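Local coordinates for protein serine Proteinase Inhibitor (SERPIN), Chain B (Thermobifida fusca, PDB 1MTP) that probably inhibits serine proteases as part of thermopin, a bacterial serpin, here the C-terminal piece beyond the cleaved reactive-centre loop, at residues B[16-21]-B[30-35]. Numbering follows the deposited sequence.
Sequences PFHIVV and LGSIAD
The ring of Phe17 presents one face to Ile33, whose CB sits 3.4 Å above the ring plane, offset toward the rim, in a CH-pi contact with CB 3.8 Å from the ring centroid. Phe17 CG lies between its own backbone N and carbonyl carbon (chi1 58°), and the ring beyond it comes nearer the neighbouring strand. There the two side chains cross obliquely: Ile33 CG2 meets CE1 and CZ, while CG1 meets CE2 and CZ. On the opposite side of the sheet the His18 ring has Ser32 at its edge, with OG near the ring plane; how the imidazole is turned is doubtful. Ser32 OG is hydrogen-bonded to a polar side chain of the other protein chain.

Between these two layers of side chains the strands run antiparallel. Phe17 and Ile33 form a hydrogen-bonded pair, Phe17 N to Ile33 O at 3.1 Å and Ile33 N to Phe17 O at 2.8 Å. Ile19 and Gly31 form the next such pair, with Ile19 N 2.8 Å from Gly31 O and Gly31 N 3.0 Å from Ile19 O. Gly31 has no side chain beside Ile19, and Ile19 CG2 rests 3.7 Å from Gly31 O. On the His18 face, Val20 and Leu30 point the same way side by side, Val20 CG2 touching Leu30 CD1 at 3.8 Å. Just past the last bridge, Pro16 CG reaches Ala34 CB.

Backbone hydrogen bonds between Val21 and both Leu28 and Phe29 continue the pairing toward the turn, and a strand of the other protein chain extends the sheet. This is a beta hairpin buried within a larger sheet shared with the other chain, consistent with the s4B-s5B hairpin of serpin beta-sheet B, which stays in the sheet when the chain is cut at the reactive-centre loop.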
ATOM      1  N   PRO B  16     -19.949   2.983   1.208  1.00 10.41           N
ATOM      2  CA  PRO B  16     -18.629   2.344   1.154  1.00 10.22           C
ATOM      3  C   PRO B  16     -18.141   2.000  -0.248  1.00  9.79           C
ATOM      4  O   PRO B  16     -18.850   1.375  -1.034  1.00  9.71           O
ATOM      5  CB  PRO B  16     -18.805   1.121   2.046  1.00 10.17           C
ATOM      6  CG  PRO B  16     -19.736   1.643   3.099  1.00 11.17           C
ATOM      7  CD  PRO B  16     -20.777   2.360   2.257  1.00 10.61           C
ATOM      8  N   PHE B  17     -16.914   2.415  -0.546  1.00  9.82           N
ATOM      9  CA  PHE B  17     -16.326   2.187  -1.858  1.00  8.97           C
ATOM     10  C   PHE B  17     -14.883   1.720  -1.761  1.00  9.30           C
ATOM     11  O   PHE B  17     -14.310   1.659  -0.676  1.00 10.43           O
ATOM     12  CB  PHE B  17     -16.379   3.472  -2.690  1.00 10.24           C
ATOM     13  CG  PHE B  17     -15.673   4.645  -2.058  1.00 10.51           C
ATOM     14  CD1 PHE B  17     -16.286   5.394  -1.056  1.00 10.36           C
ATOM     15  CD2 PHE B  17     -14.401   5.017  -2.486  1.00 11.09           C
ATOM     16  CE1 PHE B  17     -15.646   6.500  -0.494  1.00  9.43           C
ATOM     17  CE2 PHE B  17     -13.750   6.122  -1.928  1.00  9.73           C
ATOM     18  CZ  PHE B  17     -14.376   6.864  -0.933  1.00  9.57           C
ATOM     19  N   HIS B  18     -14.302   1.389  -2.908  1.00  9.33           N
ATOM     20  CA  HIS B  18     -12.918   0.945  -2.944  1.00  9.27           C
ATOM     21  C   HIS B  18     -12.142   1.846  -3.890  1.00  9.13           C
ATOM     22  O   HIS B  18     -12.682   2.344  -4.880  1.00  9.52           O
ATOM     23  CB  HIS B  18     -12.848  -0.513  -3.394  1.00 10.73           C
ATOM     24  CG  HIS B  18     -13.696  -1.428  -2.568  1.00 12.66           C
ATOM     25  ND1 HIS B  18     -15.030  -1.651  -2.836  1.00 15.98           N
ATOM     26  CD2 HIS B  18     -13.419  -2.120  -1.439  1.00 11.80           C
ATOM     27  CE1 HIS B  18     -15.537  -2.441  -1.906  1.00 14.10           C
ATOM     28  NE2 HIS B  18     -14.580  -2.739  -1.046  1.00 14.80           N
ATOM     29  N   ILE B  19     -10.875   2.066  -3.574  1.00  8.01           N
ATOM     30  CA  ILE B  19     -10.047   2.932  -4.386  1.00  8.66           C
ATOM     31  C   ILE B  19      -8.704   2.272  -4.661  1.00  7.95           C
ATOM     32  O   ILE B  19      -8.102   1.662  -3.777  1.00  8.28           O
ATOM     33  CB  ILE B  19      -9.869   4.305  -3.681  1.00  8.66           C
ATOM     34  CG1 ILE B  19      -9.091   5.270  -4.575  1.00 11.09           C
ATOM     35  CG2 ILE B  19      -9.183   4.121  -2.340  1.00 11.20           C
ATOM     36  CD1 ILE B  19      -9.140   6.709  -4.081  1.00 12.59           C
ATOM     37  N   VAL B  20      -8.252   2.387  -5.906  1.00  8.19           N
ATOM     38  CA  VAL B  20      -6.994   1.793  -6.330  1.00  8.93           C
ATOM     39  C   VAL B  20      -6.112   2.854  -6.980  1.00  8.41           C
ATOM     40  O   VAL B  20      -6.435   3.349  -8.055  1.00  9.40           O
ATOM     41  CB  VAL B  20      -7.234   0.672  -7.371  1.00  9.02           C
ATOM     42  CG1 VAL B  20      -5.925  -0.041  -7.688  1.00  9.43           C
ATOM     43  CG2 VAL B  20      -8.277  -0.311  -6.859  1.00  9.84           C
ATOM     44  N   VAL B  21      -5.016   3.217  -6.318  1.00  7.86           N
ATOM     45  CA  VAL B  21      -4.087   4.195  -6.882  1.00  8.73           C
ATOM     46  C   VAL B  21      -2.996   3.343  -7.513  1.00  7.19           C
ATOM     47  O   VAL B  21      -2.298   2.603  -6.819  1.00  8.12           O
ATOM     48  CB  VAL B  21      -3.480   5.105  -5.790  1.00  8.51           C
ATOM     49  CG1 VAL B  21      -2.533   6.117  -6.422  1.00  9.87           C
ATOM     50  CG2 VAL B  21      -4.590   5.824  -5.037  1.00  8.92           C
ATOM     51  N   LEU B  30      -4.247   0.907  -1.821  1.00  6.97           N
ATOM     52  CA  LEU B  30      -5.469   0.138  -1.974  1.00  8.66           C
ATOM     53  C   LEU B  30      -6.311   0.410  -0.746  1.00  8.37           C
ATOM     54  O   LEU B  30      -5.880   0.168   0.384  1.00  7.89           O
ATOM     55  CB  LEU B  30      -5.151  -1.356  -2.075  1.00  8.00           C
ATOM     56  CG  LEU B  30      -6.336  -2.292  -2.342  1.00  8.07           C
ATOM     57  CD1 LEU B  30      -7.031  -1.908  -3.638  1.00 10.17           C
ATOM     58  CD2 LEU B  30      -5.838  -3.724  -2.420  1.00  9.08           C
ATOM     59  N   GLY B  31      -7.508   0.935  -0.959  1.00  7.90           N
ATOM     60  CA  GLY B  31      -8.346   1.220   0.178  1.00  9.17           C
ATOM     61  C   GLY B  31      -9.804   0.886   0.002  1.00  9.15           C
ATOM     62  O   GLY B  31     -10.322   0.778  -1.113  1.00  9.11           O
ATOM     63  N   SER B  32     -10.449   0.681   1.142  1.00  8.84           N
ATOM     64  CA  SER B  32     -11.874   0.423   1.227  1.00  9.57           C
ATOM     65  C   SER B  32     -12.266   1.521   2.208  1.00  9.38           C
ATOM     66  O   SER B  32     -11.854   1.502   3.371  1.00  9.95           O
ATOM     67  CB  SER B  32     -12.151  -0.963   1.807  1.00 10.39           C
ATOM     68  OG  SER B  32     -11.792  -1.973   0.876  1.00 12.61           O
ATOM     69  N   ILE B  33     -13.031   2.490   1.721  1.00  9.34           N
ATOM     70  CA  ILE B  33     -13.430   3.642   2.519  1.00  9.89           C
ATOM     71  C   ILE B  33     -14.883   3.542   2.958  1.00 10.07           C
ATOM     72  O   ILE B  33     -15.778   3.371   2.127  1.00 10.67           O
ATOM     73  CB  ILE B  33     -13.214   4.936   1.703  1.00 11.15           C
ATOM     74  CG1 ILE B  33     -11.817   4.918   1.064  1.00 11.82           C
ATOM     75  CG2 ILE B  33     -13.386   6.154   2.594  1.00 12.03           C
ATOM     76  CD1 ILE B  33     -10.668   4.784   2.053  1.00 13.32           C
ATOM     77  N   ALA B  34     -15.119   3.658   4.263  1.00 10.92           N
ATOM     78  CA  ALA B  34     -16.473   3.538   4.795  1.00 11.65           C
ATOM     79  C   ALA B  34     -17.007   4.754   5.547  1.00 12.27           C
ATOM     80  O   ALA B  34     -18.218   4.947   5.622  1.00 12.37           O
ATOM     81  CB  ALA B  34     -16.554   2.312   5.691  1.00 13.83           C
ATOM     82  N   ASP B  35     -16.116   5.564   6.107  1.00 12.64           N
ATOM     83  CA  ASP B  35     -16.533   6.744   6.864  1.00 14.50           C
ATOM     84  C   ASP B  35     -15.586   7.895   6.529  1.00 14.11           C
ATOM     85  O   ASP B  35     -14.621   8.145   7.245  1.00 14.84           O
ATOM     86  CB  ASP B  35     -16.474   6.434   8.364  1.00 17.46           C
ATOM     87  CG  ASP B  35     -17.376   7.336   9.185  1.00 20.95           C
ATOM     88  OD1 ASP B  35     -17.323   8.565   8.994  1.00 23.75           O
ATOM     89  OD2 ASP B  35     -18.137   6.808  10.028  1.00 25.12           O
TER